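Local coordinates for protein acetamidase (Bacillus halodurans, PDB 2II1) that probably hydrolyses carbon-nitrogen bonds of linear amides, as in the acetamidase/formamidase family, and binds calcium ions, at residues Phe249-Thr254 with Phe292-Val297; Ala268-Tyr272 with Arg284-Ala288; Gly68-Met74 with Lys211-Leu217. One frame throughout, in Å; residues are numbered along the deposited sequence.

In the fold
Along the chain contact 3 closes before contact 1 opens, and contact 2 is nested inside the loop that contact 1 closes. The centre of contact 1 lies about 15 Å from that of contact 2 and about 18 Å from that of contact 3; the centres of contacts 2 and 3 are about 23 Å apart and their nearest atoms about 9 Å. Contact 2 is the hairpin 270-275 and 281-288, outermost in the mixed sheet within this chain; contact 3 lies in the loops leading into 74-84 and out of 201-210 of that sheet. Contact 1 joins helices 235-253 and 289-294, touching contact 2 at Leu-287 and contact 3 through an Arg-253 to Glu-212 salt bridge.

Contact 1 (Phe249-Thr254 with Phe292-Val297); sequences FLANRT and FEKLGV
Phe-292 meets Phe-249 and Leu-250 through one ring atom, CE1. It lies 3.7 Å from Phe-249 CE2, the two aromatic side chains crossing at a slant, and 3.9 Å from Leu-250 CD2, which comes in at about a right angle. Three residues on, Leu-295 continues the apolar seam: its CD1 sits 3.6 Å from the same Leu-250 CD2, while its CB faces Thr-254 CG2 at 4.1 Å. Leu-250 CD2 thus touches both Phe-292 and Leu-295. Gly-296, the first residue to leave helical angles, closes the helix in a Schellman motif, the evidence being its positive phi of 74° and two bonds back, Val-297 N to Phe-292 O (2.8 Å) and Gly-296 N to Glu-293 O. The reversal swings Val-297 back onto helix 235-253. Its CG1 is anti to the backbone N (chi1 174°) and slides past the Phe-249 ring, 3.8 Å from CZ; CG2 is directed to Thr-254 CG2, though that separation is too short to be trusted.

Thr-254, first after its helix, turns OG1 back to Leu-250 O at 2.5 Å, and Thr-254 OG1 also bonds to Leu-256 N. Replacing Thr-254 by glycine removes both branches and would probably leave Leu-256 N without this partner and a gap beside Leu-295 CB. Thr-254, Ala-251 and Leu-256 contribute to a calcium site seen for this protein, although no ion is bound to this chain here.

Around the seam, Leu-250 reaches helix 258-268 at Ala-261, Leu-264 and Leu-265, Phe-249 meets Phe-215 edge-to-face, and Phe-292 does likewise with Phe-226 while packing on Leu-287 of strand 281-288.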
ATOM      1  N   PHE A 249      10.280  14.388  -9.703  1.00 12.61           N
ATOM      2  CA  PHE A 249      11.193  14.987  -8.689  1.00 13.28           C
ATOM      3  C   PHE A 249      12.662  14.496  -8.807  1.00 13.41           C
ATOM      4  O   PHE A 249      13.602  15.288  -8.941  1.00 11.05           O
ATOM      5  CB  PHE A 249      10.662  14.725  -7.266  1.00 12.06           C
ATOM      6  CG  PHE A 249      11.646  15.071  -6.179  1.00 10.28           C
ATOM      7  CD1 PHE A 249      12.304  16.292  -6.180  1.00 12.72           C
ATOM      8  CD2 PHE A 249      11.895  14.185  -5.159  1.00 11.07           C
ATOM      9  CE1 PHE A 249      13.233  16.605  -5.155  1.00 12.60           C
ATOM     10  CE2 PHE A 249      12.811  14.489  -4.141  1.00 14.43           C
ATOM     11  CZ  PHE A 249      13.476  15.711  -4.150  1.00 16.87           C
ATOM     12  N   LEU A 250      12.835  13.182  -8.727  1.00 12.23           N
ATOM     13  CA  LEU A 250      14.134  12.525  -8.883  1.00 10.95           C
ATOM     14  C   LEU A 250      14.815  12.871 -10.225  1.00 11.44           C
ATOM     15  O   LEU A 250      16.012  13.146 -10.276  1.00 15.19           O
ATOM     16  CB  LEU A 250      13.952  10.994  -8.763  1.00  9.45           C
ATOM     17  CG  LEU A 250      14.072  10.310  -7.401  1.00 14.74           C
ATOM     18  CD1 LEU A 250      13.925   8.782  -7.537  1.00 14.58           C
ATOM     19  CD2 LEU A 250      15.390  10.646  -6.743  1.00 14.32           C
ATOM     20  N   ALA A 251      14.044  12.864 -11.304  1.00 11.88           N
ATOM     21  CA  ALA A 251      14.567  13.167 -12.618  1.00 12.47           C
ATOM     22  C   ALA A 251      15.007  14.621 -12.663  1.00 12.59           C
ATOM     23  O   ALA A 251      16.157  14.899 -12.991  1.00 13.03           O
ATOM     24  CB  ALA A 251      13.535  12.883 -13.666  1.00 12.04           C
ATOM     25  N   ASN A 252      14.113  15.533 -12.274  1.00 11.81           N
ATOM     26  CA  ASN A 252      14.382  16.969 -12.309  1.00 13.18           C
ATOM     27  C   ASN A 252      15.520  17.429 -11.412  1.00 13.42           C
ATOM     28  O   ASN A 252      16.262  18.339 -11.769  1.00 12.90           O
ATOM     29  CB  ASN A 252      13.127  17.767 -11.923  1.00 14.26           C
ATOM     30  CG  ASN A 252      12.073  17.766 -13.012  1.00 17.23           C
ATOM     31  OD1 ASN A 252      12.331  17.355 -14.142  1.00 21.35           O
ATOM     32  ND2 ASN A 252      10.878  18.228 -12.673  1.00 20.22           N
ATOM     33  N   ARG A 253      15.638  16.813 -10.245  1.00 12.96           N
ATOM     34  CA  ARG A 253      16.530  17.290  -9.220  1.00 15.45           C
ATOM     35  C   ARG A 253      17.819  16.482  -9.120  1.00 15.48           C
ATOM     36  O   ARG A 253      18.701  16.861  -8.374  1.00 16.29           O
ATOM     37  CB  ARG A 253      15.799  17.296  -7.868  1.00 18.42           C
ATOM     38  CG  ARG A 253      14.738  18.389  -7.747  1.00 23.52           C
ATOM     39  CD  ARG A 253      15.406  19.730  -7.458  1.00 33.53           C
ATOM     40  NE  ARG A 253      14.462  20.806  -7.152  1.00 41.30           N
ATOM     41  CZ  ARG A 253      13.869  21.589  -8.052  1.00 45.08           C
ATOM     42  NH1 ARG A 253      14.089  21.441  -9.355  1.00 53.08           N
ATOM     43  NH2 ARG A 253      13.041  22.538  -7.643  1.00 45.61           N
ATOM     44  N   THR A 254      17.942  15.378  -9.854  1.00 14.21           N
ATOM     45  CA  THR A 254      19.162  14.564  -9.786  1.00 13.36           C
ATOM     46  C   THR A 254      19.683  14.264 -11.179  1.00 13.35           C
ATOM     47  O   THR A 254      19.012  14.539 -12.186  1.00  8.34           O
ATOM     48  CB  THR A 254      18.949  13.211  -9.014  1.00 13.84           C
ATOM     49  OG1 THR A 254      18.340  12.252  -9.872  1.00 14.14           O
ATOM     50  CG2 THR A 254      18.080  13.390  -7.758  1.00 13.29           C
ATOM     51  N   PHE A 292      18.388   9.079  -1.625  1.00 11.17           N
ATOM     52  CA  PHE A 292      18.545  10.523  -1.773  1.00 10.81           C
ATOM     53  C   PHE A 292      19.926  10.991  -1.310  1.00 10.98           C
ATOM     54  O   PHE A 292      20.492  11.876  -1.915  1.00 14.07           O
ATOM     55  CB  PHE A 292      17.457  11.279  -1.009  1.00  9.40           C
ATOM     56  CG  PHE A 292      16.089  11.002  -1.514  1.00  9.59           C
ATOM     57  CD1 PHE A 292      15.607  11.647  -2.627  1.00  6.62           C
ATOM     58  CD2 PHE A 292      15.294  10.038  -0.911  1.00  9.90           C
ATOM     59  CE1 PHE A 292      14.342  11.340  -3.100  1.00  2.75           C
ATOM     60  CE2 PHE A 292      14.042   9.736  -1.405  1.00 11.70           C
ATOM     61  CZ  PHE A 292      13.579  10.392  -2.489  1.00 11.43           C
ATOM     62  N   GLU A 293      20.466  10.418  -0.242  1.00 15.18           N
ATOM     63  CA  GLU A 293      21.815  10.796   0.220  1.00 15.24           C
ATOM     64  C   GLU A 293      22.832  10.455  -0.878  1.00 15.37           C
ATOM     65  O   GLU A 293      23.628  11.290  -1.278  1.00 14.51           O
ATOM     66  CB  GLU A 293      22.198  10.065   1.513  1.00 14.76           C
ATOM     67  CG  GLU A 293      21.214  10.224   2.663  1.00 22.86           C
ATOM     68  N   LYS A 294      22.780   9.215  -1.353  1.00 17.93           N
ATOM     69  CA  LYS A 294      23.554   8.748  -2.509  1.00 20.95           C
ATOM     70  C   LYS A 294      23.449   9.675  -3.731  1.00 19.21           C
ATOM     71  O   LYS A 294      24.457  10.006  -4.343  1.00 22.09           O
ATOM     72  CB  LYS A 294      23.117   7.323  -2.915  1.00 21.46           C
ATOM     73  CG  LYS A 294      23.556   6.193  -1.983  1.00 25.09           C
ATOM     74  CD  LYS A 294      22.777   4.891  -2.289  1.00 24.66           C
ATOM     75  CE  LYS A 294      22.992   3.812  -1.242  1.00 29.29           C
ATOM     76  NZ  LYS A 294      24.403   3.808  -0.715  1.00 30.26           N
ATOM     77  N   LEU A 295      22.238  10.109  -4.075  1.00 19.61           N
ATOM     78  CA  LEU A 295      22.040  10.986  -5.227  1.00 17.98           C
ATOM     79  C   LEU A 295      22.395  12.456  -4.961  1.00 17.59           C
ATOM     80  O   LEU A 295      22.261  13.270  -5.854  1.00 16.96           O
ATOM     81  CB  LEU A 295      20.600  10.885  -5.748  1.00 19.05           C
ATOM     82  CG  LEU A 295      20.261   9.552  -6.417  1.00 19.15           C
ATOM     83  CD1 LEU A 295      18.754   9.397  -6.595  1.00 21.05           C
ATOM     84  CD2 LEU A 295      21.020   9.418  -7.754  1.00 15.57           C
ATOM     85  N   GLY A 296      22.862  12.787  -3.758  1.00 18.16           N
ATOM     86  CA  GLY A 296      23.212  14.166  -3.407  1.00 19.17           C
ATOM     87  C   GLY A 296      22.000  15.066  -3.183  1.00 19.81           C
ATOM     88  O   GLY A 296      22.129  16.296  -3.217  1.00 19.07           O
ATOM     89  N   VAL A 297      20.831  14.452  -2.973  1.00 19.67           N
ATOM     90  CA  VAL A 297      19.576  15.137  -2.652  1.00 18.29           C
ATOM     91  C   VAL A 297      19.278  14.896  -1.177  1.00 20.26           C
ATOM     92  O   VAL A 297      20.055  15.273  -0.310  1.00 22.30           O
ATOM     93  CB  VAL A 297      18.365  14.584  -3.441  1.00 17.43           C
ATOM     94  CG1 VAL A 297      17.083  15.231  -2.969  1.00 21.48           C
ATOM     95  CG2 VAL A 297      18.515  14.798  -4.918  1.00 22.01           C
TER

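Contact 2 (Ala268-Tyr272 with Arg284-Ala288)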
ATOM      1  N   ALA A 268      13.021  -0.350  -6.016  1.00 10.06           N
ATOM      2  CA  ALA A 268      13.482  -0.017  -4.663  1.00  9.83           C
ATOM      3  C   ALA A 268      12.434   0.760  -3.862  1.00 10.50           C
ATOM      4  O   ALA A 268      12.556   0.872  -2.667  1.00 10.06           O
ATOM      5  CB  ALA A 268      14.773   0.837  -4.773  1.00  8.31           C
ATOM      6  N   GLY A 269      11.434   1.340  -4.521  1.00  6.60           N
ATOM      7  CA  GLY A 269      10.436   2.121  -3.821  1.00 11.23           C
ATOM      8  C   GLY A 269       9.165   1.348  -3.626  1.00  9.28           C
ATOM      9  O   GLY A 269       8.991   0.291  -4.218  1.00 11.86           O
ATOM     10  N   ASP A 270       8.261   1.878  -2.807  1.00  9.49           N
ATOM     11  CA  ASP A 270       6.946   1.248  -2.631  1.00 10.50           C
ATOM     12  C   ASP A 270       5.779   2.215  -2.753  1.00  9.44           C
ATOM     13  O   ASP A 270       5.810   3.317  -2.203  1.00  9.24           O
ATOM     14  CB  ASP A 270       6.883   0.591  -1.268  1.00  9.81           C
ATOM     15  CG  ASP A 270       7.849  -0.559  -1.133  1.00 10.61           C
ATOM     16  OD1 ASP A 270       7.540  -1.663  -1.627  1.00 11.18           O
ATOM     17  OD2 ASP A 270       8.910  -0.372  -0.503  1.00  9.86           O
ATOM     18  N   LEU A 271       4.723   1.777  -3.439  1.00  7.85           N
ATOM     19  CA  LEU A 271       3.507   2.531  -3.546  1.00  8.55           C
ATOM     20  C   LEU A 271       2.609   2.051  -2.431  1.00  9.10           C
ATOM     21  O   LEU A 271       2.346   0.874  -2.316  1.00  8.03           O
ATOM     22  CB  LEU A 271       2.822   2.274  -4.897  1.00  8.10           C
ATOM     23  CG  LEU A 271       1.504   2.965  -5.184  1.00 12.36           C
ATOM     24  CD1 LEU A 271       1.662   4.477  -5.202  1.00  9.81           C
ATOM     25  CD2 LEU A 271       0.989   2.403  -6.520  1.00 11.50           C
ATOM     26  N   TYR A 272       2.123   2.993  -1.631  1.00 12.37           N
ATOM     27  CA  TYR A 272       1.232   2.719  -0.513  1.00 12.35           C
ATOM     28  C   TYR A 272      -0.080   3.483  -0.643  1.00 10.94           C
ATOM     29  O   TYR A 272      -0.165   4.514  -1.309  1.00 11.66           O
ATOM     30  CB  TYR A 272       1.875   3.148   0.809  1.00 13.11           C
ATOM     31  CG  TYR A 272       3.114   2.381   1.235  1.00 12.12           C
ATOM     32  CD1 TYR A 272       3.057   0.999   1.481  1.00 13.97           C
ATOM     33  CD2 TYR A 272       4.334   3.031   1.407  1.00 11.31           C
ATOM     34  CE1 TYR A 272       4.176   0.293   1.881  1.00 14.62           C
ATOM     35  CE2 TYR A 272       5.462   2.331   1.821  1.00  9.93           C
ATOM     36  CZ  TYR A 272       5.373   0.964   2.048  1.00 13.98           C
ATOM     37  OH  TYR A 272       6.478   0.280   2.459  1.00 14.34           O
ATOM     38  N   ARG A 284       0.417   7.177  -1.525  1.00 11.45           N
ATOM     39  CA  ARG A 284       1.785   7.738  -1.395  1.00 13.26           C
ATOM     40  C   ARG A 284       2.852   6.830  -1.948  1.00 13.95           C
ATOM     41  O   ARG A 284       2.785   5.614  -1.784  1.00 14.13           O
ATOM     42  CB  ARG A 284       2.156   8.153   0.051  1.00 12.26           C
ATOM     43  CG  ARG A 284       2.089   7.086   1.106  1.00 15.68           C
ATOM     44  CD  ARG A 284       1.822   7.695   2.485  1.00 15.83           C
ATOM     45  NE  ARG A 284       2.048   6.700   3.543  1.00 18.94           N
ATOM     46  CZ  ARG A 284       1.194   5.739   3.880  1.00 14.12           C
ATOM     47  NH1 ARG A 284       0.033   5.621   3.268  1.00  7.24           N
ATOM     48  NH2 ARG A 284       1.501   4.867   4.831  1.00  9.22           N
ATOM     49  N   PHE A 285       3.840   7.428  -2.611  1.00 14.63           N
ATOM     50  CA  PHE A 285       5.028   6.681  -3.020  1.00 13.86           C
ATOM     51  C   PHE A 285       6.167   7.022  -2.088  1.00 13.30           C
ATOM     52  O   PHE A 285       6.503   8.205  -1.929  1.00 12.20           O
ATOM     53  CB  PHE A 285       5.466   6.980  -4.463  1.00 10.98           C
ATOM     54  CG  PHE A 285       6.352   5.909  -5.018  1.00  8.50           C
ATOM     55  CD1 PHE A 285       7.703   5.884  -4.739  1.00  7.60           C
ATOM     56  CD2 PHE A 285       5.797   4.859  -5.716  1.00 10.67           C
ATOM     57  CE1 PHE A 285       8.492   4.834  -5.188  1.00  5.17           C
ATOM     58  CE2 PHE A 285       6.570   3.847  -6.181  1.00  6.82           C
ATOM     59  CZ  PHE A 285       7.936   3.839  -5.926  1.00  4.45           C
ATOM     60  N   SER A 286       6.798   5.966  -1.559  1.00 10.14           N
ATOM     61  CA  SER A 286       7.820   6.060  -0.539  1.00 11.89           C
ATOM     62  C   SER A 286       9.156   5.454  -1.016  1.00 12.79           C
ATOM     63  O   SER A 286       9.197   4.317  -1.544  1.00 11.61           O
ATOM     64  CB  SER A 286       7.344   5.351   0.721  1.00 10.60           C
ATOM     65  OG  SER A 286       8.343   5.266   1.697  1.00 11.42           O
ATOM     66  N   LEU A 287      10.236   6.225  -0.841  1.00  8.64           N
ATOM     67  CA  LEU A 287      11.585   5.742  -1.110  1.00  9.19           C
ATOM     68  C   LEU A 287      12.547   6.076   0.064  1.00  8.98           C
ATOM     69  O   LEU A 287      12.493   7.177   0.609  1.00  6.02           O
ATOM     70  CB  LEU A 287      12.078   6.350  -2.412  1.00  8.98           C
ATOM     71  CG  LEU A 287      13.420   5.881  -2.960  1.00 13.86           C
ATOM     72  CD1 LEU A 287      13.375   4.406  -3.506  1.00  6.39           C
ATOM     73  CD2 LEU A 287      13.892   6.868  -4.009  1.00  5.68           C
ATOM     74  N   ALA A 288      13.435   5.130   0.402  1.00  9.41           N
ATOM     75  CA  ALA A 288      14.402   5.257   1.497  1.00 10.38           C
ATOM     76  C   ALA A 288      15.339   6.464   1.344  1.00 11.38           C
ATOM     77  O   ALA A 288      15.860   6.719   0.263  1.00 10.90           O
ATOM     78  CB  ALA A 288      15.220   3.983   1.629  1.00 10.48           C
TER
HETATM   79  O   HOH W   1      12.368   2.573  -0.476  1.00 14.00           O
HETATM   80  O   HOH W   2       9.639   2.315   0.411  1.00 15.49           O
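The Phe-285 ring carries the carbonyl oxygen of Asp-270 on one face, 3.8 Å above the plane and over the centre. With CG anti to the backbone N (chi1 -160°), the ring folds across the neighbouring strand, and its CZ reaches Gly-269 C at 3.6 Å. A side chain at Gly-269 would run into Phe-285 CE1, so the ring occupies the place that glycine vacates. On the opposite side of the sheet Tyr-272 CB lies over one face of the Arg-284 guanidinium, towards its rim, and the Tyr-272 ring presents an edge to Ser-286, with CE2 3.7 Å from CB.

Between these two faces runs an antiparallel ladder. Asp-270 and Ser-286 form a hydrogen-bonded pair, N to O at 2.9 Å both ways; in Tyr-272 and Arg-284, the next such pair, each N to O bond is 2.7 Å. All four are nearly straight, 168° to 169° at the hydrogen. Beyond them one water donates to Ala-268 O and accepts from Ala-288 N; a second donates to both Asp-270 OD2 and Ser-286 O.

The paired residues thus satisfy each other, while the backbone of Leu-271 bonds the second subunit and that of Phe-285 and Leu-287 bonds strand 225-232. The charges find partners outside the hairpin: buried Arg-284 bridges to Asp-160 and Asp-189, Asp-270 to Lys-159 of the second subunit.

Contact 3 (Gly68-Met74 with Lys211-Leu217)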
ATOM      1  N   GLY A  68       5.931  35.768   6.707  1.00 12.65           N
ATOM      2  CA  GLY A  68       7.089  35.436   5.860  1.00 14.86           C
ATOM      3  C   GLY A  68       6.775  34.421   4.765  1.00 15.73           C
ATOM      4  O   GLY A  68       7.527  34.316   3.778  1.00 16.51           O
ATOM      5  N   ALA A  69       5.669  33.677   4.951  1.00 12.84           N
ATOM      6  CA  ALA A  69       5.180  32.692   4.000  1.00 14.00           C
ATOM      7  C   ALA A  69       4.430  33.427   2.906  1.00 13.30           C
ATOM      8  O   ALA A  69       3.504  34.179   3.187  1.00 14.05           O
ATOM      9  CB  ALA A  69       4.247  31.658   4.686  1.00 10.16           C
ATOM     10  N   ARG A  70       4.831  33.173   1.665  1.00 13.47           N
ATOM     11  CA  ARG A  70       4.314  33.847   0.489  1.00 12.84           C
ATOM     12  C   ARG A  70       3.922  32.828  -0.566  1.00 11.43           C
ATOM     13  O   ARG A  70       4.453  31.736  -0.588  1.00 13.40           O
ATOM     14  CB  ARG A  70       5.393  34.800  -0.065  1.00 11.64           C
ATOM     15  CG  ARG A  70       5.821  35.914   0.909  1.00 15.92           C
ATOM     16  CD  ARG A  70       4.663  36.890   1.127  1.00 14.49           C
ATOM     17  NE  ARG A  70       5.015  37.998   2.000  1.00 12.89           N
ATOM     18  CZ  ARG A  70       4.253  39.066   2.205  1.00 15.00           C
ATOM     19  NH1 ARG A  70       3.092  39.192   1.568  1.00 16.91           N
ATOM     20  NH2 ARG A  70       4.666  40.035   3.028  1.00 15.97           N
ATOM     21  N   ARG A  71       2.986  33.178  -1.438  1.00 13.38           N
ATOM     22  CA  ARG A  71       2.642  32.336  -2.593  1.00 15.69           C
ATOM     23  C   ARG A  71       3.878  31.757  -3.262  1.00 15.44           C
ATOM     24  O   ARG A  71       4.786  32.502  -3.615  1.00 15.43           O
ATOM     25  CB  ARG A  71       1.890  33.147  -3.655  1.00 17.89           C
ATOM     26  CG  ARG A  71       0.450  33.400  -3.358  1.00 25.22           C
ATOM     27  CD  ARG A  71      -0.135  34.556  -4.178  1.00 35.45           C
ATOM     28  NE  ARG A  71      -1.601  34.517  -4.157  1.00 45.77           N
ATOM     29  CZ  ARG A  71      -2.379  35.022  -3.191  1.00 48.65           C
ATOM     30  NH1 ARG A  71      -1.861  35.652  -2.128  1.00 46.34           N
ATOM     31  NH2 ARG A  71      -3.702  34.898  -3.291  1.00 46.84           N
ATOM     32  N   GLY A  72       3.902  30.438  -3.450  1.00 14.31           N
ATOM     33  CA  GLY A  72       5.054  29.734  -4.051  1.00 14.65           C
ATOM     34  C   GLY A  72       6.022  29.061  -3.080  1.00 13.08           C
ATOM     35  O   GLY A  72       6.785  28.188  -3.483  1.00 15.25           O
ATOM     36  N   ASP A  73       5.991  29.462  -1.810  1.00 12.44           N
ATOM     37  CA  ASP A  73       6.784  28.838  -0.742  1.00 13.11           C
ATOM     38  C   ASP A  73       6.131  27.495  -0.388  1.00 13.75           C
ATOM     39  O   ASP A  73       5.084  27.136  -0.915  1.00 14.74           O
ATOM     40  CB  ASP A  73       6.851  29.733   0.525  1.00 11.35           C
ATOM     41  CG  ASP A  73       7.570  31.081   0.291  1.00 17.96           C
ATOM     42  OD1 ASP A  73       8.022  31.364  -0.832  1.00 14.14           O
ATOM     43  OD2 ASP A  73       7.668  31.890   1.241  1.00 17.07           O
HETATM   44  N   MSE A  74       6.777  26.763   0.499  1.00 15.92           N
HETATM   45  CA  MSE A  74       6.166  25.628   1.153  1.00 16.70           C
HETATM   46  C   MSE A  74       6.359  25.729   2.648  1.00 15.96           C
HETATM   47  O   MSE A  74       7.242  26.471   3.127  1.00 15.06           O
HETATM   48  CB  MSE A  74       6.686  24.290   0.587  1.00 17.44           C
HETATM   49  CG  MSE A  74       8.164  24.136   0.390  1.00 17.57           C
HETATM   50 SE   MSE A  74       8.624  22.215   0.106  0.75 20.96          SE
HETATM   51  CE  MSE A  74      10.436  22.245   0.911  1.00 17.14           C
ATOM     52  N   LYS A 211      11.460  28.818   1.057  1.00 14.16           N
ATOM     53  CA  LYS A 211      11.244  29.736  -0.034  1.00 18.56           C
ATOM     54  C   LYS A 211      11.324  29.087  -1.401  1.00 21.84           C
ATOM     55  O   LYS A 211      10.851  29.668  -2.376  1.00 26.19           O
ATOM     56  CB  LYS A 211      12.210  30.917   0.092  1.00 19.51           C
ATOM     57  CG  LYS A 211      11.844  31.794   1.272  1.00 20.03           C
ATOM     58  CD  LYS A 211      10.718  32.738   0.871  1.00 26.98           C
ATOM     59  CE  LYS A 211       9.969  33.344   2.046  1.00 29.04           C
ATOM     60  NZ  LYS A 211       8.764  34.083   1.549  1.00 24.03           N
ATOM     61  N   GLU A 212      11.892  27.889  -1.486  1.00 22.48           N
ATOM     62  CA  GLU A 212      11.873  27.167  -2.735  1.00 24.69           C
ATOM     63  C   GLU A 212      11.106  25.879  -2.567  1.00 24.56           C
ATOM     64  O   GLU A 212      11.392  25.073  -1.673  1.00 22.38           O
ATOM     65  CB  GLU A 212      13.273  26.864  -3.265  1.00 25.87           C
ATOM     66  CG  GLU A 212      13.296  26.782  -4.809  1.00 33.26           C
ATOM     67  CD  GLU A 212      14.211  25.696  -5.344  1.00 39.91           C
ATOM     68  OE1 GLU A 212      15.385  25.644  -4.910  1.00 48.70           O
ATOM     69  OE2 GLU A 212      13.753  24.899  -6.202  1.00 38.69           O
ATOM     70  N   ARG A 213      10.136  25.699  -3.455  1.00 24.86           N
ATOM     71  CA  ARG A 213       9.342  24.504  -3.497  1.00 25.82           C
ATOM     72  C   ARG A 213      10.044  23.420  -4.298  1.00 26.87           C
ATOM     73  O   ARG A 213       9.883  23.320  -5.504  1.00 28.42           O
ATOM     74  CB  ARG A 213       8.001  24.831  -4.098  1.00 24.61           C
ATOM     75  CG  ARG A 213       6.984  23.849  -3.729  1.00 24.03           C
ATOM     76  CD  ARG A 213       5.677  24.222  -4.317  1.00 18.86           C
ATOM     77  NE  ARG A 213       5.065  25.340  -3.623  1.00 14.09           N
ATOM     78  CZ  ARG A 213       3.880  25.843  -3.938  1.00 16.43           C
ATOM     79  NH1 ARG A 213       3.181  25.303  -4.912  1.00 14.61           N
ATOM     80  NH2 ARG A 213       3.385  26.876  -3.278  1.00 15.25           N
HETATM   81  N   MSE A 214      10.786  22.579  -3.598  1.00 29.04           N
HETATM   82  CA  MSE A 214      11.703  21.611  -4.211  1.00 33.34           C
HETATM   83  C   MSE A 214      11.077  20.329  -4.774  1.00 26.95           C
HETATM   84  O   MSE A 214      11.644  19.689  -5.663  1.00 27.62           O
HETATM   85  CB  MSE A 214      12.740  21.219  -3.162  1.00 33.75           C
HETATM   86  CG  MSE A 214      14.055  20.744  -3.725  1.00 39.34           C
HETATM   87 SE   MSE A 214      14.945  19.631  -2.410  0.75 53.87          SE
HETATM   88  CE  MSE A 214      14.320  20.580  -0.712  1.00 28.27           C
ATOM     89  N   PHE A 215       9.928  19.930  -4.239  1.00 23.91           N
ATOM     90  CA  PHE A 215       9.220  18.737  -4.729  1.00 22.37           C
ATOM     91  C   PHE A 215       7.702  18.955  -4.820  1.00 19.15           C
ATOM     92  O   PHE A 215       7.173  19.947  -4.281  1.00 18.39           O
ATOM     93  CB  PHE A 215       9.539  17.490  -3.868  1.00 22.24           C
ATOM     94  CG  PHE A 215       9.952  17.799  -2.455  1.00 20.18           C
ATOM     95  CD1 PHE A 215       9.028  18.235  -1.523  1.00 21.24           C
ATOM     96  CD2 PHE A 215      11.259  17.625  -2.060  1.00 18.41           C
ATOM     97  CE1 PHE A 215       9.415  18.505  -0.216  1.00 21.43           C
ATOM     98  CE2 PHE A 215      11.652  17.894  -0.778  1.00 18.66           C
ATOM     99  CZ  PHE A 215      10.724  18.344   0.153  1.00 23.30           C
ATOM    100  N   PRO A 216       6.996  18.030  -5.493  1.00 17.10           N
ATOM    101  CA  PRO A 216       5.537  18.116  -5.556  1.00 15.74           C
ATOM    102  C   PRO A 216       4.948  17.826  -4.186  1.00 13.96           C
ATOM    103  O   PRO A 216       5.493  17.021  -3.438  1.00 14.70           O
ATOM    104  CB  PRO A 216       5.155  17.029  -6.561  1.00 15.25           C
ATOM    105  CG  PRO A 216       6.425  16.648  -7.236  1.00 18.75           C
ATOM    106  CD  PRO A 216       7.482  16.850  -6.227  1.00 18.36           C
ATOM    107  N   LEU A 217       3.861  18.509  -3.864  1.00 10.45           N
ATOM    108  CA  LEU A 217       3.311  18.514  -2.523  1.00 11.06           C
ATOM    109  C   LEU A 217       1.867  17.947  -2.602  1.00 10.95           C
ATOM    110  O   LEU A 217       1.261  18.030  -3.635  1.00  9.32           O
ATOM    111  CB  LEU A 217       3.301  19.961  -2.012  1.00  8.68           C
ATOM    112  CG  LEU A 217       4.631  20.685  -1.898  1.00  6.89           C
ATOM    113  CD1 LEU A 217       4.480  22.147  -1.432  1.00  9.43           C
ATOM    114  CD2 LEU A 217       5.447  19.927  -0.912  1.00  7.80           C
TER
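Selenomethionine Met-74 is inserted into the tight part of the contact, between Arg-213, Phe-215 and Leu-217. Its CB is 3.7 Å from Leu-217 CD1, and its SE lies 3.8 Å from Phe-215 CE1, approaching the ring at a slant, 45° off the normal, as a Met-aromatic contact. CG stands between the backbone N and the carbonyl carbon (chi1 46°), and a bend at chi3 brings CE to within 4.0 Å of Phe-215 CZ. Beside it, Arg-213 holds one backbone atom with two nitrogens: NH2 to Asp-73 O is 2.9 Å and NE to Asp-73 O is 3.2 Å. The oxygen lies at the guanidinium edge, near its plane, but NE stands well above the carbonyl plane and its bond is the more bent. Glu-172 pairs with NH1, which would further limit the group's rotation.

The solvent side is carried by the exposed Lys-211. Bent at chi2, it brings NZ to Gly-68 O at 2.6 Å, almost in line with the C=O bond, and to the carboxylate of buried Asp-73 in a salt bridge; OD2 of that carboxylate crowds Lys-211 in the model, so the exact bridge length is doubtful. Arg-70 turns its charge away to Asp-174, and Glu-212 pairs with Arg-253.

The first loop is a type II turn from Arg-70 to Asp-73, with Gly-72 at the third position (phi 99°) and Asp-73 N bonded back to Arg-70 O. The arrangement is loop-on-loop packing beside the paired strands 74-84 and 201-210, where Met-74 is already hydrogen-bonded to Lys-210 and opens the first of them.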